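Local coordinates for surface protein SPB1 (Streptococcus agalactiae, PDB 4UZG) that forms the backbone of the group B streptococcal type 2b pilus, its subunits probably being linked into a fibre by sortase, at residues 70-82 and 91-103. Residues are numbered along the deposited sequence; the frame is centred on the assembly and turned at random.
Sequences TLTQGSEKATGKY and FTITIPWAATNTP
Pro-96 packs against the loop 74-80, which crosses between the parallel strands 68-73 and 81-87 and ends in a type II turn from Ala-78 to Lys-81, at the open end of the hairpin formed by strands 81-87 and 90-96. Its ring meets backbone carbonyls: CD rests 3.3 Å from Lys-81 O, while CG faces the carbonyl oxygens of Glu-76 and Ala-78. As a proline it has no N-H to give Lys-81 O; instead water 2 donates to both Lys-81 O and Pro-96 O, bridging the backbones where direct pairing stops. One step inward, Tyr-82 CA approaches Thr-94 O at 3.4 Å in a CA-H...O contact.

The tight side is apolar. Leu-71 CD1 meets Ile-95 CG2 at 3.7 Å, the two side chains crossing at about a right angle, and Ile-95 CG1 reaches Tyr-82 CB. With CG set between backbone N and carbonyl carbon (chi1 71°), the Tyr-82 ring turns toward Ile-93, whose CG2 meets CD2 obliquely; Gln-73 CA lies over the rim of one face. Val-59 of strand 50-62 adds to this packing against Leu-71 and Tyr-82.

On the solvent side the contact is carried largely by one long side chain. Lys-77 runs extended over the Ala-98 and Ala-99 carbonyls, CD 3.1 Å from Ala-99 O, then bends at its last torsion (chi4 87°) to bring NZ to Asn-101 OD1; the modelled separation of 2.4 Å is very short, so its exact length is doubtful. Water 1 donates to Lys-77 O and Ala-99 O alongside. Lys-81 turns the other way, its NZ bonding back to Thr-72 OG1 and Gln-73 O of the neighbouring strand. Apolar side chains thus join the strands inside, water 2 links their ends at the proline, and the outer loops rely on polar and water-mediated contacts.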
# COMPACT_ATOMS: atom_id res chain seq x y z
N THR A 70 1.05 27.27 -2.98
CA THR A 70 1.56 26.25 -2.06
C THR A 70 1.50 26.82 -0.65
O THR A 70 2.13 27.84 -0.37
CB THR A 70 2.97 25.84 -2.44
OG1 THR A 70 2.92 25.26 -3.75
CG2 THR A 70 3.52 24.84 -1.44
N LEU A 71 0.75 26.15 0.24
CA LEU A 71 0.54 26.65 1.60
C LEU A 71 1.67 26.22 2.51
O LEU A 71 2.32 25.19 2.28
CB LEU A 71 -0.79 26.15 2.14
CG LEU A 71 -2.03 26.41 1.27
CD1 LEU A 71 -3.29 25.98 2.02
CD2 LEU A 71 -2.13 27.86 0.86
N THR A 72 1.91 27.01 3.55
CA THR A 72 2.87 26.67 4.57
C THR A 72 2.19 26.53 5.93
O THR A 72 1.15 27.13 6.19
CB THR A 72 3.97 27.72 4.65
OG1 THR A 72 3.41 28.98 5.03
CG2 THR A 72 4.70 27.85 3.32
N GLN A 73 2.80 25.73 6.79
CA GLN A 73 2.21 25.40 8.08
C GLN A 73 2.25 26.56 9.07
O GLN A 73 3.27 27.25 9.18
CB GLN A 73 2.95 24.20 8.68
CG GLN A 73 2.26 23.62 9.89
CD GLN A 73 3.03 22.45 10.50
OE1 GLN A 73 3.83 21.80 9.83
NE2 GLN A 73 2.79 22.21 11.77
N GLY A 74 1.15 26.78 9.79
CA GLY A 74 1.08 27.80 10.83
C GLY A 74 -0.34 27.92 11.39
O GLY A 74 -1.30 27.49 10.75
N SER A 75 -0.47 28.53 12.57
CA SER A 75 -1.78 28.67 13.21
C SER A 75 -2.49 29.99 12.90
O SER A 75 -3.67 30.16 13.27
CB SER A 75 -1.65 28.52 14.72
OG SER A 75 -0.87 29.58 15.25
N GLU A 76 -1.80 30.91 12.25
CA GLU A 76 -2.39 32.21 11.92
C GLU A 76 -3.50 32.13 10.88
O GLU A 76 -3.46 31.31 9.92
CB GLU A 76 -1.33 33.24 11.50
CG GLU A 76 -0.36 32.80 10.42
CD GLU A 76 0.87 32.06 10.95
OE1 GLU A 76 0.71 31.02 11.61
OE2 GLU A 76 2.00 32.53 10.71
N LYS A 77 -4.52 32.95 11.09
CA LYS A 77 -5.66 33.06 10.22
C LYS A 77 -5.29 34.02 9.10
O LYS A 77 -5.66 35.20 9.12
CB LYS A 77 -6.85 33.58 11.01
CG LYS A 77 -8.18 33.41 10.35
CD LYS A 77 -9.25 34.15 11.15
CE LYS A 77 -10.64 33.86 10.59
NZ LYS A 77 -11.22 32.64 11.19
N ALA A 78 -4.55 33.51 8.12
CA ALA A 78 -3.92 34.35 7.10
C ALA A 78 -3.74 33.59 5.79
O ALA A 78 -3.67 32.35 5.76
CB ALA A 78 -2.58 34.87 7.59
N THR A 79 -3.67 34.36 4.70
CA THR A 79 -3.50 33.77 3.39
C THR A 79 -2.23 32.93 3.31
O THR A 79 -1.20 33.22 3.93
CB THR A 79 -3.51 34.86 2.30
OG1 THR A 79 -3.68 34.24 1.03
CG2 THR A 79 -2.26 35.73 2.31
N GLY A 80 -2.32 31.83 2.57
CA GLY A 80 -1.16 31.01 2.32
C GLY A 80 -0.81 30.02 3.41
O GLY A 80 0.25 29.41 3.32
N LYS A 81 -1.66 29.87 4.42
CA LYS A 81 -1.36 29.06 5.61
C LYS A 81 -2.25 27.83 5.74
O LYS A 81 -3.40 27.82 5.26
CB LYS A 81 -1.49 29.92 6.89
CG LYS A 81 -0.64 31.17 6.93
CD LYS A 81 0.83 30.88 6.72
CE LYS A 81 1.43 30.03 7.82
NZ LYS A 81 2.91 29.85 7.63
N TYR A 82 -1.75 26.84 6.48
CA TYR A 82 -2.60 25.77 6.98
C TYR A 82 -2.13 25.38 8.36
O TYR A 82 -0.93 25.39 8.63
CB TYR A 82 -2.63 24.53 6.07
CG TYR A 82 -1.35 23.71 6.03
CD1 TYR A 82 -0.32 24.02 5.15
CD2 TYR A 82 -1.20 22.61 6.85
CE1 TYR A 82 0.83 23.25 5.11
CE2 TYR A 82 -0.05 21.83 6.81
CZ TYR A 82 0.96 22.15 5.94
OH TYR A 82 2.09 21.35 5.90
N PHE A 91 -4.32 12.62 10.92
CA PHE A 91 -4.06 14.05 10.87
C PHE A 91 -5.31 14.83 10.53
O PHE A 91 -6.24 14.31 9.90
CB PHE A 91 -2.92 14.40 9.90
CG PHE A 91 -3.23 14.17 8.44
CD1 PHE A 91 -3.86 15.13 7.69
CD2 PHE A 91 -2.87 12.97 7.82
CE1 PHE A 91 -4.13 14.94 6.35
CE2 PHE A 91 -3.12 12.76 6.47
CZ PHE A 91 -3.75 13.74 5.72
N THR A 92 -5.29 16.10 10.93
CA THR A 92 -6.28 17.09 10.55
C THR A 92 -5.55 18.34 10.09
O THR A 92 -4.70 18.86 10.81
CB THR A 92 -7.18 17.46 11.75
OG1 THR A 92 -7.82 16.28 12.24
CG2 THR A 92 -8.22 18.49 11.35
N ILE A 93 -5.91 18.81 8.90
CA ILE A 93 -5.38 20.04 8.33
C ILE A 93 -6.53 21.04 8.22
O ILE A 93 -7.57 20.72 7.67
CB ILE A 93 -4.74 19.77 6.96
CG1 ILE A 93 -3.38 19.10 7.17
CG2 ILE A 93 -4.57 21.07 6.14
CD1 ILE A 93 -2.75 18.54 5.93
N THR A 94 -6.33 22.24 8.76
CA THR A 94 -7.34 23.29 8.70
C THR A 94 -6.76 24.43 7.88
O THR A 94 -5.71 24.96 8.21
CB THR A 94 -7.71 23.77 10.10
OG1 THR A 94 -8.18 22.65 10.86
CG2 THR A 94 -8.79 24.82 10.06
N ILE A 95 -7.46 24.78 6.80
CA ILE A 95 -7.00 25.82 5.89
C ILE A 95 -7.89 27.06 6.12
O ILE A 95 -9.06 27.06 5.77
CB ILE A 95 -7.09 25.38 4.43
CG1 ILE A 95 -6.27 24.11 4.19
CG2 ILE A 95 -6.64 26.52 3.51
CD1 ILE A 95 -6.41 23.52 2.79
N PRO A 96 -7.34 28.13 6.70
CA PRO A 96 -8.14 29.35 6.84
C PRO A 96 -8.45 29.92 5.45
O PRO A 96 -7.61 29.90 4.55
CB PRO A 96 -7.25 30.28 7.68
CG PRO A 96 -5.88 29.83 7.43
CD PRO A 96 -5.98 28.32 7.25
N TRP A 97 -9.66 30.44 5.30
CA TRP A 97 -10.19 30.81 3.99
C TRP A 97 -10.51 32.30 3.91
O TRP A 97 -10.69 32.84 2.81
CB TRP A 97 -11.45 29.98 3.70
CG TRP A 97 -11.67 29.70 2.25
CD1 TRP A 97 -12.68 30.16 1.46
CD2 TRP A 97 -10.86 28.86 1.41
NE1 TRP A 97 -12.55 29.67 0.20
CE2 TRP A 97 -11.44 28.87 0.13
CE3 TRP A 97 -9.72 28.09 1.63
CZ2 TRP A 97 -10.92 28.15 -0.93
CZ3 TRP A 97 -9.19 27.38 0.56
CH2 TRP A 97 -9.79 27.41 -0.69
N ALA A 98 -10.59 32.96 5.06
CA ALA A 98 -10.92 34.38 5.11
C ALA A 98 -10.34 34.93 6.39
O ALA A 98 -10.08 34.18 7.35
CB ALA A 98 -12.45 34.60 5.07
N ALA A 99 -10.16 36.25 6.45
CA ALA A 99 -9.55 36.89 7.60
C ALA A 99 -10.44 36.87 8.83
O ALA A 99 -9.94 36.94 9.95
CB ALA A 99 -9.16 38.34 7.28
N THR A 100 -11.76 36.82 8.63
CA THR A 100 -12.74 36.77 9.73
C THR A 100 -13.87 35.81 9.37
O THR A 100 -14.02 35.43 8.21
CB THR A 100 -13.36 38.14 10.03
OG1 THR A 100 -14.13 38.58 8.90
CG2 THR A 100 -12.30 39.16 10.36
N ASN A 101 -14.70 35.43 10.35
CA ASN A 101 -15.71 34.38 10.12
C ASN A 101 -17.09 34.82 9.63
O ASN A 101 -17.87 33.99 9.16
CB ASN A 101 -15.92 33.55 11.37
CG ASN A 101 -14.63 33.01 11.92
OD1 ASN A 101 -13.65 32.90 11.20
ND2 ASN A 101 -14.62 32.69 13.21
N THR A 102 -17.39 36.11 9.74
CA THR A 102 -18.68 36.64 9.33
C THR A 102 -18.49 37.69 8.25
O THR A 102 -17.40 38.24 8.12
CB THR A 102 -19.41 37.26 10.52
OG1 THR A 102 -18.56 38.24 11.13
CG2 THR A 102 -19.76 36.18 11.54
N PRO A 103 -19.53 37.95 7.45
CA PRO A 103 -19.39 38.89 6.33
C PRO A 103 -18.98 40.28 6.78
O PRO A 103 -19.67 40.80 7.65
CB PRO A 103 -20.80 38.92 5.72
CG PRO A 103 -21.39 37.61 6.08
CD PRO A 103 -20.85 37.29 7.45
O HOH W 1 -7.15 37.23 10.32
O HOH W 2 -4.95 29.60 3.72